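Local coordinates for protein phytochromobilin synthase (Solanum lycopersicum, PDB 6KME) that probably reduces biliverdin IX alpha to phytochromobilin with electrons from ferredoxin, a key step in making the plant photoreceptor phytochrome, at residues K159-G164 / H191-S196; D67-Q72 / K246-E251; L172-P177 / D276-Y281. The protein carries 1 engineered substitution. All blocks are in the same frame, centred on the assembly; numbering follows the deposited sequence. Where two conformers were deposited one is given.

The three contacts sit in one alpha/beta/alpha sandwich, in which helices cover a seven-stranded antiparallel sheet. Contact 1 packs the end of helix 151-160 against helix 188-211 on one side of the sheet. Contact 2 ties strand 69-77 to helix 242-249, and contact 3 joins the loop before strand 180-185 to the end of helix 274-277 and the turn after it. Their centres are 26 to 29 Å apart. Along the chain, contact 1 falls between 67-72 and 246-251 of contact 2, whereas contact 3 interlocks with both. The loop of contact 3 lines the biliverdin pocket and L248 of contact 2 lies near it, while contact 1 is plain packing of the helical layer.

Contact 1: residues K159-G164 / H191-S196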
loop_
_atom_site.group_PDB
_atom_site.type_symbol
_atom_site.label_atom_id
_atom_site.label_comp_id
_atom_site.label_asym_id
_atom_site.label_seq_id
_atom_site.Cartn_x
_atom_site.Cartn_y
_atom_site.Cartn_z
ATOM N N LYS A 159 16.319 11.692 -1.817
ATOM C CA LYS A 159 17.722 11.931 -1.491
ATOM C C LYS A 159 18.115 11.252 -0.184
ATOM O O LYS A 159 19.222 10.718 -0.069
ATOM C CB LYS A 159 17.994 13.434 -1.414
ATOM C CG LYS A 159 17.705 14.180 -2.704
ATOM C CD LYS A 159 18.023 15.660 -2.568
ATOM C CE LYS A 159 17.591 16.438 -3.800
ATOM N NZ LYS A 159 17.899 17.890 -3.672
ATOM N N LEU A 160 17.209 11.239 0.795
ATOM C CA LEU A 160 17.494 10.741 2.138
ATOM C C LEU A 160 17.260 9.243 2.295
ATOM O O LEU A 160 17.861 8.624 3.178
ATOM C CB LEU A 160 16.617 11.472 3.163
ATOM C CG LEU A 160 16.594 12.999 3.150
ATOM C CD1 LEU A 160 15.581 13.477 4.166
ATOM C CD2 LEU A 160 17.969 13.558 3.454
ATOM N N LEU A 161 16.362 8.664 1.497
ATOM C CA LEU A 161 15.989 7.249 1.556
ATOM C C LEU A 161 16.210 6.688 0.157
ATOM O O LEU A 161 15.301 6.730 -0.692
ATOM C CB LEU A 161 14.538 7.069 2.015
ATOM C CG LEU A 161 14.171 7.537 3.436
ATOM C CD1 LEU A 161 12.658 7.606 3.662
ATOM C CD2 LEU A 161 14.822 6.633 4.494
ATOM N N PRO A 162 17.385 6.126 -0.118
ATOM C CA PRO A 162 17.759 5.818 -1.505
ATOM C C PRO A 162 16.965 4.668 -2.110
ATOM O O PRO A 162 16.477 3.771 -1.412
ATOM C CB PRO A 162 19.243 5.454 -1.390
ATOM C CG PRO A 162 19.388 4.943 0.009
ATOM C CD PRO A 162 18.459 5.790 0.835
ATOM N N TRP A 163 16.873 4.696 -3.440
ATOM C CA TRP A 163 16.214 3.633 -4.200
ATOM C C TRP A 163 16.643 2.248 -3.717
ATOM O O TRP A 163 17.834 1.965 -3.565
ATOM C CB TRP A 163 16.542 3.809 -5.685
ATOM C CG TRP A 163 15.811 2.889 -6.605
ATOM C CD1 TRP A 163 16.360 1.896 -7.386
ATOM C CD2 TRP A 163 14.401 2.877 -6.871
ATOM N NE1 TRP A 163 15.374 1.270 -8.110
ATOM C CE2 TRP A 163 14.161 1.845 -7.807
ATOM C CE3 TRP A 163 13.312 3.632 -6.396
ATOM C CZ2 TRP A 163 12.885 1.554 -8.289
ATOM C CZ3 TRP A 163 12.047 3.338 -6.870
ATOM C CH2 TRP A 163 11.843 2.309 -7.814
ATOM N N GLY A 164 15.662 1.382 -3.468
ATOM C CA GLY A 164 15.923 0.059 -2.914
ATOM C C GLY A 164 16.581 -0.924 -3.869
ATOM O O GLY A 164 17.027 -1.986 -3.417
ATOM N N HIS A 191 15.494 5.752 11.111
ATOM C CA HIS A 191 14.103 5.625 11.536
ATOM C C HIS A 191 13.454 6.985 11.758
ATOM O O HIS A 191 12.253 7.150 11.504
ATOM C CB HIS A 191 14.018 4.757 12.789
ATOM C CG HIS A 191 14.186 3.292 12.504
ATOM N ND1 HIS A 191 15.057 2.488 13.206
ATOM C CD2 HIS A 191 13.595 2.492 11.584
ATOM C CE1 HIS A 191 14.995 1.255 12.734
ATOM N NE2 HIS A 191 14.113 1.230 11.750
ATOM N N SER A 192 14.228 7.966 12.230
ATOM C CA SER A 192 13.714 9.328 12.332
ATOM C C SER A 192 13.310 9.865 10.962
ATOM O O SER A 192 12.255 10.491 10.822
ATOM C CB SER A 192 14.761 10.232 12.988
ATOM O OG SER A 192 14.392 11.599 12.897
ATOM N N VAL A 193 14.127 9.615 9.936
ATOM C CA VAL A 193 13.780 10.056 8.586
ATOM C C VAL A 193 12.526 9.342 8.093
ATOM O O VAL A 193 11.635 9.959 7.484
ATOM C CB VAL A 193 14.971 9.836 7.637
ATOM C CG1 VAL A 193 14.583 10.167 6.216
ATOM C CG2 VAL A 193 16.145 10.698 8.076
ATOM N N LEU A 194 12.433 8.033 8.348
ATOM C CA LEU A 194 11.266 7.272 7.919
ATOM C C LEU A 194 9.993 7.807 8.553
ATOM O O LEU A 194 8.953 7.904 7.889
ATOM C CB LEU A 194 11.447 5.799 8.278
ATOM C CG LEU A 194 10.254 4.894 7.971
ATOM C CD1 LEU A 194 9.967 4.879 6.477
ATOM C CD2 LEU A 194 10.490 3.470 8.502
ATOM N N PHE A 195 10.049 8.129 9.850
ATOM C CA PHE A 195 8.885 8.700 10.520
ATOM C C PHE A 195 8.491 10.032 9.892
ATOM O O PHE A 195 7.312 10.270 9.614
ATOM C CB PHE A 195 9.167 8.861 12.017
ATOM C CG PHE A 195 8.859 7.631 12.832
ATOM C CD1 PHE A 195 9.306 6.378 12.427
ATOM C CD2 PHE A 195 8.136 7.731 14.013
ATOM C CE1 PHE A 195 9.028 5.242 13.180
ATOM C CE2 PHE A 195 7.851 6.597 14.768
ATOM C CZ PHE A 195 8.300 5.355 14.352
ATOM N N SER A 196 9.469 10.911 9.647
ATOM C CA SER A 196 9.166 12.205 9.033
ATOM C C SER A 196 8.529 12.033 7.658
ATOM O O SER A 196 7.620 12.786 7.289
ATOM C CB SER A 196 10.437 13.048 8.923
ATOM O OG SER A 196 10.959 13.362 10.203
#
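In the outer helical layer of the bilin reductase sandwich, L160 and L161, where helix 151-160 gives way to loop, pack against V193 of helix 188-211. One methyl carries nearly everything: V193 CG1 lies 3.8 Å from L161 CG and 3.9 Å from L160 CB. V193 points toward the other segment, and with chi1 175° CG1 lies anti to the backbone N, where the two leucines meet it. L161 runs past V193 in the opposite direction, so that the branch point and both of its methyls border CG1, with L161 CD2 at 3.9 Å. L160 meets V193 CG1 at a slant, through CB and through CD1, the latter 4.0 Å away. Under L161 and L194 is the edge strand 180-185 of the antiparallel sheet: L161 reaches I180, T182 and F184, and L194, one residue beyond V193, also rests on F184 and on F117 of strand 112-119. L161 and L194 thus share a floor although they barely touch, L161 CD1 coming within 4.5 Å of L194 CA. Burial falls off outward, from L161 against the sheet to L160, which is exposed at the surface. No hydrogen bond crosses between the segments, and the polar ties run to other parts of the chain: P162 O is bonded to T182 OG1, and H191, whose side chain leaves the far side of the helix, holds N124 OD1 through NE2.

Contact 2: residues D67-Q72 / K246-E251. With MG (magnesium ion), chain C.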
loop_
_atom_site.group_PDB
_atom_site.type_symbol
_atom_site.label_atom_id
_atom_site.label_comp_id
_atom_site.label_asym_id
_atom_site.label_seq_id
_atom_site.Cartn_x
_atom_site.Cartn_y
_atom_site.Cartn_z
ATOM N N ASP A 67 2.503 -18.412 19.824
ATOM C CA ASP A 67 2.083 -17.498 20.883
ATOM C C ASP A 67 3.103 -16.404 21.199
ATOM O O ASP A 67 2.894 -15.643 22.148
ATOM C CB ASP A 67 1.732 -18.261 22.169
ATOM C CG ASP A 67 0.584 -19.247 21.978
ATOM O OD1 ASP A 67 -0.317 -18.972 21.157
ATOM O OD2 ASP A 67 0.581 -20.303 22.651
ATOM N N LYS A 68 4.187 -16.276 20.426
ATOM C CA LYS A 68 5.222 -15.287 20.719
ATOM C C LYS A 68 5.038 -13.959 19.988
ATOM O O LYS A 68 5.755 -13.000 20.297
ATOM C CB LYS A 68 6.612 -15.835 20.370
ATOM C CG LYS A 68 7.022 -17.112 21.082
ATOM C CD LYS A 68 8.485 -17.421 20.774
ATOM C CE LYS A 68 8.758 -18.915 20.653
ATOM N NZ LYS A 68 8.689 -19.612 21.962
ATOM N N THR A 69 4.126 -13.871 19.023
ATOM C CA THR A 69 3.972 -12.657 18.232
ATOM C C THR A 69 2.505 -12.260 18.173
ATOM O O THR A 69 1.630 -13.106 17.964
ATOM C CB THR A 69 4.528 -12.846 16.810
ATOM O OG1 THR A 69 5.892 -13.279 16.886
ATOM C CG2 THR A 69 4.478 -11.537 16.052
ATOM N N GLU A 70 2.228 -10.974 18.353
ATOM C CA GLU A 70 0.861 -10.477 18.320
ATOM C C GLU A 70 0.653 -9.630 17.075
ATOM O O GLU A 70 1.489 -8.781 16.741
ATOM C CB GLU A 70 0.535 -9.670 19.578
ATOM C CG GLU A 70 -0.923 -9.235 19.642
ATOM C CD GLU A 70 -1.175 -8.201 20.728
ATOM O OE1 GLU A 70 -0.263 -7.962 21.551
ATOM O OE2 GLU A 70 -2.282 -7.622 20.746
ATOM N N LEU A 71 -0.452 -9.879 16.386
ATOM C CA LEU A 71 -0.881 -9.062 15.262
ATOM C C LEU A 71 -2.019 -8.183 15.762
ATOM O O LEU A 71 -2.996 -8.694 16.320
ATOM C CB LEU A 71 -1.336 -9.930 14.085
ATOM C CG LEU A 71 -0.321 -10.808 13.323
ATOM C CD1 LEU A 71 0.304 -11.908 14.185
ATOM C CD2 LEU A 71 -1.020 -11.416 12.117
ATOM N N GLN A 72 -1.878 -6.872 15.602
ATOM C CA GLN A 72 -2.885 -5.917 16.049
ATOM C C GLN A 72 -3.504 -5.246 14.833
ATOM O O GLN A 72 -2.784 -4.751 13.956
ATOM C CB GLN A 72 -2.278 -4.868 16.980
ATOM C CG GLN A 72 -1.539 -5.446 18.168
ATOM C CD GLN A 72 -0.290 -4.650 18.505
ATOM O OE1 GLN A 72 -0.373 -3.547 19.050
ATOM N NE2 GLN A 72 0.876 -5.199 18.166
ATOM N N LYS A 246 1.745 -16.217 6.611
ATOM C CA LYS A 246 1.470 -17.654 6.620
ATOM C C LYS A 246 2.285 -18.374 7.683
ATOM O O LYS A 246 1.782 -19.293 8.343
ATOM C CB LYS A 246 1.731 -18.254 5.236
ATOM C CG LYS A 246 0.704 -17.759 4.234
ATOM C CD LYS A 246 0.980 -18.221 2.818
ATOM C CE LYS A 246 -0.080 -17.678 1.856
ATOM N NZ LYS A 246 0.155 -18.146 0.456
ATOM N N ARG A 247 3.543 -17.971 7.874
ATOM C CA ARG A 247 4.373 -18.579 8.912
ATOM C C ARG A 247 3.846 -18.255 10.307
ATOM O O ARG A 247 3.919 -19.089 11.217
ATOM C CB ARG A 247 5.823 -18.110 8.764
ATOM C CG ARG A 247 6.655 -18.283 10.029
ATOM C CD ARG A 247 8.153 -18.160 9.784
ATOM N NE ARG A 247 8.546 -16.875 9.211
ATOM C CZ ARG A 247 8.567 -15.727 9.880
ATOM N NH1 ARG A 247 8.196 -15.686 11.152
ATOM N NH2 ARG A 247 8.954 -14.619 9.268
ATOM N N LEU A 248 3.307 -17.044 10.495
ATOM C CA LEU A 248 2.874 -16.631 11.831
ATOM C C LEU A 248 1.570 -17.312 12.240
ATOM O O LEU A 248 1.485 -17.898 13.326
ATOM C CB LEU A 248 2.722 -15.108 11.890
ATOM C CG LEU A 248 4.020 -14.289 11.842
ATOM C CD1 LEU A 248 3.685 -12.805 11.727
ATOM C CD2 LEU A 248 4.853 -14.541 13.074
ATOM N N ILE A 249 0.537 -17.245 11.392
ATOM C CA ILE A 249 -0.794 -17.681 11.806
ATOM C C ILE A 249 -1.337 -18.832 10.961
ATOM O O ILE A 249 -2.490 -19.248 11.151
ATOM C CB ILE A 249 -1.785 -16.501 11.818
ATOM C CG1 ILE A 249 -1.898 -15.847 10.427
ATOM C CG2 ILE A 249 -1.401 -15.488 12.895
ATOM C CD1 ILE A 249 -3.030 -14.742 10.374
ATOM N N GLY A 250 -0.530 -19.380 10.053
ATOM C CA GLY A 250 -0.945 -20.511 9.243
ATOM C C GLY A 250 -1.632 -20.066 7.962
ATOM O O GLY A 250 -2.104 -18.942 7.831
ATOM N N GLU A 251 -1.682 -20.978 6.990
ATOM C CA GLU A 251 -2.166 -20.601 5.661
ATOM C C GLU A 251 -3.635 -20.180 5.676
ATOM O O GLU A 251 -4.008 -19.200 5.024
ATOM C CB GLU A 251 -1.965 -21.750 4.669
ATOM C CG GLU A 251 -2.704 -21.502 3.360
ATOM C CD GLU A 251 -2.106 -22.230 2.171
ATOM O OE1 GLU A 251 -1.178 -21.674 1.538
ATOM O OE2 GLU A 251 -2.572 -23.348 1.864
HETATM MG MG MG C . -2.358 -19.824 20.448
HETATM O O HOH W 1 -1.332 -21.157 19.182
HETATM O O HOH W 2 -2.405 -18.506 18.821
HETATM O O HOH W 3 -3.036 -18.212 21.652
#
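L71 and T69 of strand 69-77 meet L248 and I249 at the end of helix 242-249 in a small, fully buried apolar patch. L71 turns both methyls to the helix: CD1 is 4.3 Å from L248 CD1, and CD2 is 4.2 Å from I249 CG2. I249 offers that methyl because its chi1 of 59° puts CG1 in the crowded position between N and the carbonyl carbon, leaving CG2 anti to the latter. The side chain of T69 crosses that of L248 at about a right angle, with T69 CB 4.1 Å from L248 CD2. The patch joins the antiparallel sheet of the bilin reductase fold to the helices over one of its faces: I89 of the adjacent strand 81-91 touches T69, L71 and L248, while L62 on the other neighbouring strand meets I249. Toward solvent the apolar packing stops. At G250 the chain leaves the helix with positive phi (89°), with a weak hydrogen bond from G250 N to K246 O, and starts helix 251-262; across this turn K246 NZ and E251 OE1 form a long salt bridge of 3.9 Å. In the exposed loop before the strand, D67 takes no part in the patch and binds a magnesium ion through OD1 at 2.3 Å. Three waters, each 2.1 Å from the magnesium, are its other ligands here, and D67 OD2 stays 3.7 Å from the ion.

Contact 3: residues L172-P177 / D276-Y281; sequences LRFFSP and DYFPEY. With BLA (biliverdine IX alpha), chain B.
F278, R173 and F174 join the loop between strands 167-168 and 180-185, which lines the biliverdin pocket of the bilin reductase fold, to the end of helix 274-277 and the turn after it. F278 is shared by the other two. Its ring presents CZ to the edge of the F174 ring, near the F174 plane, with CZ of each residue 4.1 Å from the other; the two side chains arrive from opposite directions. W234 of helix 218-238 ties the pair together, stacking on the F174 ring and meeting F278 edge-to-face. R173 CB, of the preceding residue, lies over one face of F174, offset toward the rim. R173, in the conformer described here (a second was deposited), leaves its backbone with CG anti to the carbonyl carbon (chi1 -58°) and then stays extended to NE, which carries the guanidinium past F278 in the opposite direction. NH1 comes within 3.7 Å of F278 CD1, which lies at the guanidinium edge, and the two planes are only 21° apart. On its pocket side the loop meets the ring B vinyl group (CAB and CBB) of biliverdin: F174 CB is 3.7 Å from CBB, and F175 CE1 is 3.8 Å from CAB. F175 also rests on V127, D129 and N131 of the sheet, and cutting it back to an alanine is likely to leave a gap beside ring B, whose vinyl group would lose an aromatic neighbour. At the outer end R173 and E280, with NH1 and OE1 5.1 Å apart, are bridged in this conformer by a water lying in the guanidinium plane: it accepts from R173 NH1 at 3.0 Å and donates to E280 OE1 at 2.6 Å.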
loop_
_atom_site.group_PDB
_atom_site.type_symbol
_atom_site.label_atom_id
_atom_site.label_comp_id
_atom_site.label_asym_id
_atom_site.label_seq_id
_atom_site.Cartn_x
_atom_site.Cartn_y
_atom_site.Cartn_z
ATOM N N LEU A 172 5.772 -1.871 -10.428
ATOM C CA LEU A 172 5.847 -0.485 -10.887
ATOM C C LEU A 172 4.540 -0.014 -11.506
ATOM O O LEU A 172 4.266 1.192 -11.518
ATOM C CB LEU A 172 6.976 -0.301 -11.898
ATOM C CG LEU A 172 8.382 0.088 -11.431
ATOM C CD1 LEU A 172 9.038 0.903 -12.533
ATOM C CD2 LEU A 172 8.401 0.868 -10.149
ATOM N N ARG A 173 3.739 -0.934 -12.053
ATOM C CA ARG A 173 2.411 -0.596 -12.568
ATOM C C ARG A 173 1.590 0.178 -11.546
ATOM O O ARG A 173 0.674 0.920 -11.915
ATOM C CB ARG A 173 1.644 -1.874 -12.966
ATOM C CG ARG A 173 2.332 -2.763 -14.020
ATOM C CD ARG A 173 1.713 -4.182 -14.147
ATOM N NE ARG A 173 2.378 -4.967 -15.201
ATOM C CZ ARG A 173 2.037 -6.205 -15.565
ATOM N NH1 ARG A 173 1.029 -6.822 -14.956
ATOM N NH2 ARG A 173 2.707 -6.835 -16.537
ATOM N N PHE A 174 1.886 -0.008 -10.255
ATOM C CA PHE A 174 1.075 0.521 -9.169
ATOM C C PHE A 174 1.737 1.654 -8.391
ATOM O O PHE A 174 1.117 2.190 -7.466
ATOM C CB PHE A 174 0.691 -0.628 -8.216
ATOM C CG PHE A 174 0.021 -1.784 -8.914
ATOM C CD1 PHE A 174 -1.320 -1.701 -9.300
ATOM C CD2 PHE A 174 0.740 -2.938 -9.235
ATOM C CE1 PHE A 174 -1.944 -2.756 -9.966
ATOM C CE2 PHE A 174 0.119 -4.006 -9.899
ATOM C CZ PHE A 174 -1.226 -3.912 -10.264
ATOM N N PHE A 175 2.959 2.050 -8.733
ATOM C CA PHE A 175 3.670 3.055 -7.952
ATOM C C PHE A 175 3.579 4.424 -8.622
ATOM O O PHE A 175 3.488 4.529 -9.847
ATOM C CB PHE A 175 5.142 2.670 -7.765
ATOM C CG PHE A 175 5.362 1.520 -6.813
ATOM C CD1 PHE A 175 4.318 1.022 -6.033
ATOM C CD2 PHE A 175 6.619 0.942 -6.689
ATOM C CE1 PHE A 175 4.523 -0.028 -5.158
ATOM C CE2 PHE A 175 6.833 -0.123 -5.800
ATOM C CZ PHE A 175 5.789 -0.600 -5.042
ATOM N N SER A 176 3.611 5.469 -7.804
ATOM C CA SER A 176 3.577 6.852 -8.266
ATOM C C SER A 176 4.994 7.370 -8.468
ATOM O O SER A 176 5.960 6.731 -8.055
ATOM C CB SER A 176 2.830 7.704 -7.246
ATOM O OG SER A 176 3.737 8.278 -6.327
ATOM N N PRO A 177 5.158 8.540 -9.101
ATOM C CA PRO A 177 6.509 9.111 -9.252
ATOM C C PRO A 177 7.144 9.574 -7.951
ATOM O O PRO A 177 8.331 9.908 -7.965
ATOM C CB PRO A 177 6.295 10.308 -10.199
ATOM C CG PRO A 177 4.930 10.113 -10.799
ATOM C CD PRO A 177 4.143 9.372 -9.772
ATOM N N ASP A 276 -7.968 -13.143 -14.725
ATOM C CA ASP A 276 -8.665 -12.267 -15.664
ATOM C C ASP A 276 -7.881 -10.978 -15.895
ATOM O O ASP A 276 -7.817 -10.477 -17.023
ATOM C CB ASP A 276 -10.075 -11.939 -15.160
ATOM C CG ASP A 276 -11.020 -13.117 -15.234
ATOM O OD1 ASP A 276 -10.827 -14.007 -16.092
ATOM O OD2 ASP A 276 -11.969 -13.148 -14.422
ATOM N N TYR A 277 -7.283 -10.423 -14.837
ATOM C CA TYR A 277 -6.543 -9.169 -14.971
ATOM C C TYR A 277 -5.128 -9.400 -15.487
ATOM O O TYR A 277 -4.587 -8.565 -16.220
ATOM C CB TYR A 277 -6.453 -8.441 -13.627
ATOM C CG TYR A 277 -7.740 -7.868 -13.084
ATOM C CD1 TYR A 277 -8.393 -6.817 -13.737
ATOM C CD2 TYR A 277 -8.284 -8.346 -11.894
ATOM C CE1 TYR A 277 -9.581 -6.287 -13.238
ATOM C CE2 TYR A 277 -9.467 -7.811 -11.380
ATOM C CZ TYR A 277 -10.103 -6.778 -12.057
ATOM O OH TYR A 277 -11.270 -6.245 -11.554
ATOM N N PHE A 278 -4.497 -10.505 -15.084
ATOM C CA PHE A 278 -3.083 -10.757 -15.369
ATOM C C PHE A 278 -2.928 -12.144 -15.998
ATOM O O PHE A 278 -2.379 -13.069 -15.383
ATOM C CB PHE A 278 -2.253 -10.593 -14.090
ATOM C CG PHE A 278 -2.605 -9.337 -13.298
ATOM C CD1 PHE A 278 -2.191 -8.082 -13.738
ATOM C CD2 PHE A 278 -3.378 -9.414 -12.146
ATOM C CE1 PHE A 278 -2.534 -6.927 -13.037
ATOM C CE2 PHE A 278 -3.730 -8.259 -11.434
ATOM C CZ PHE A 278 -3.316 -7.015 -11.884
ATOM N N PRO A 279 -3.380 -12.311 -17.248
ATOM C CA PRO A 279 -3.353 -13.642 -17.879
ATOM C C PRO A 279 -1.959 -14.182 -18.135
ATOM O O PRO A 279 -1.842 -15.374 -18.455
ATOM C CB PRO A 279 -4.096 -13.417 -19.203
ATOM C CG PRO A 279 -3.873 -11.963 -19.494
ATOM C CD PRO A 279 -3.963 -11.297 -18.147
ATOM N N GLU A 280 -0.917 -13.341 -18.032
ATOM C CA GLU A 280 0.462 -13.802 -18.178
ATOM C C GLU A 280 0.820 -14.844 -17.127
ATOM O O GLU A 280 1.707 -15.681 -17.357
ATOM C CB GLU A 280 1.435 -12.619 -18.082
ATOM C CG GLU A 280 1.338 -11.628 -19.230
ATOM C CD GLU A 280 0.168 -10.659 -19.073
ATOM O OE1 GLU A 280 -0.444 -10.628 -17.978
ATOM O OE2 GLU A 280 -0.139 -9.934 -20.047
ATOM N N TYR A 281 0.146 -14.806 -15.980
ATOM C CA TYR A 281 0.379 -15.711 -14.859
ATOM C C TYR A 281 -0.376 -17.029 -14.970
ATOM O O TYR A 281 -0.268 -17.854 -14.058
ATOM C CB TYR A 281 -0.006 -15.030 -13.533
ATOM C CG TYR A 281 0.976 -13.987 -13.072
ATOM C CD1 TYR A 281 0.929 -12.692 -13.578
ATOM C CD2 TYR A 281 1.963 -14.293 -12.136
ATOM C CE1 TYR A 281 1.839 -11.723 -13.165
ATOM C CE2 TYR A 281 2.885 -13.325 -11.722
ATOM C CZ TYR A 281 2.807 -12.039 -12.240
ATOM O OH TYR A 281 3.701 -11.059 -11.831
HETATM C CHA BLA B . 9.943 -7.198 0.283
HETATM N NA BLA B . 7.920 -5.671 -0.266
HETATM C C1A BLA B . 9.153 -6.251 -0.606
HETATM C C2A BLA B . 9.498 -5.789 -1.951
HETATM C C3A BLA B . 8.414 -4.913 -2.398
HETATM C C4A BLA B . 7.449 -4.858 -1.338
HETATM C CMA BLA B . 8.271 -4.146 -3.715
HETATM C CAA BLA B . 10.791 -6.243 -2.687
HETATM C CBA BLA B . 10.565 -7.608 -3.280
HETATM C CGA BLA B . 9.977 -7.492 -4.734
HETATM O O1A BLA B . 10.655 -6.783 -5.419
HETATM O O2A BLA B . 8.979 -8.130 -4.894
HETATM C CHB BLA B . 6.138 -4.063 -1.272
HETATM N NB BLA B . 5.173 -4.307 -3.490
HETATM C C1B BLA B . 5.056 -3.916 -2.135
HETATM C C2B BLA B . 3.775 -2.978 -2.172
HETATM C C3B BLA B . 3.128 -3.107 -3.395
HETATM C C4B BLA B . 4.004 -4.018 -4.257
HETATM C CMB BLA B . 3.288 -2.315 -0.896
HETATM O OB BLA B . 3.831 -4.499 -5.365
HETATM C CAB BLA B . 1.909 -2.587 -4.117
HETATM C CBB BLA B . 1.278 -2.798 -5.295
HETATM N NC BLA B . 6.032 -6.758 3.836
HETATM C C1C BLA B . 4.822 -6.101 4.157
HETATM C C2C BLA B . 4.255 -6.854 5.368
HETATM C C3C BLA B . 5.149 -7.879 5.676
HETATM C C4C BLA B . 6.335 -7.842 4.682
HETATM C CMC BLA B . 2.920 -6.387 5.963
HETATM O OC BLA B . 4.497 -5.148 3.467
HETATM C CAC BLA B . 4.998 -8.864 6.780
HETATM C CBC BLA B . 3.929 -9.459 7.354
HETATM C CHD BLA B . 7.478 -8.565 4.466
HETATM N ND BLA B . 8.431 -7.595 2.261
HETATM C C1D BLA B . 8.449 -8.419 3.309
HETATM C C2D BLA B . 9.659 -9.336 3.306
HETATM C C3D BLA B . 10.397 -9.013 2.181
HETATM C C4D BLA B . 9.632 -7.871 1.453
HETATM C CMD BLA B . 9.854 -10.354 4.413
HETATM C CAD BLA B . 11.710 -9.562 1.609
HETATM C CBD BLA B . 11.586 -10.956 1.025
HETATM C CGD BLA B . 10.744 -11.050 -0.322
HETATM O O1D BLA B . 9.902 -11.928 -0.258
HETATM O O2D BLA B . 11.083 -10.242 -1.177
HETATM O O HOH W 4 0.682 -9.656 -15.789
#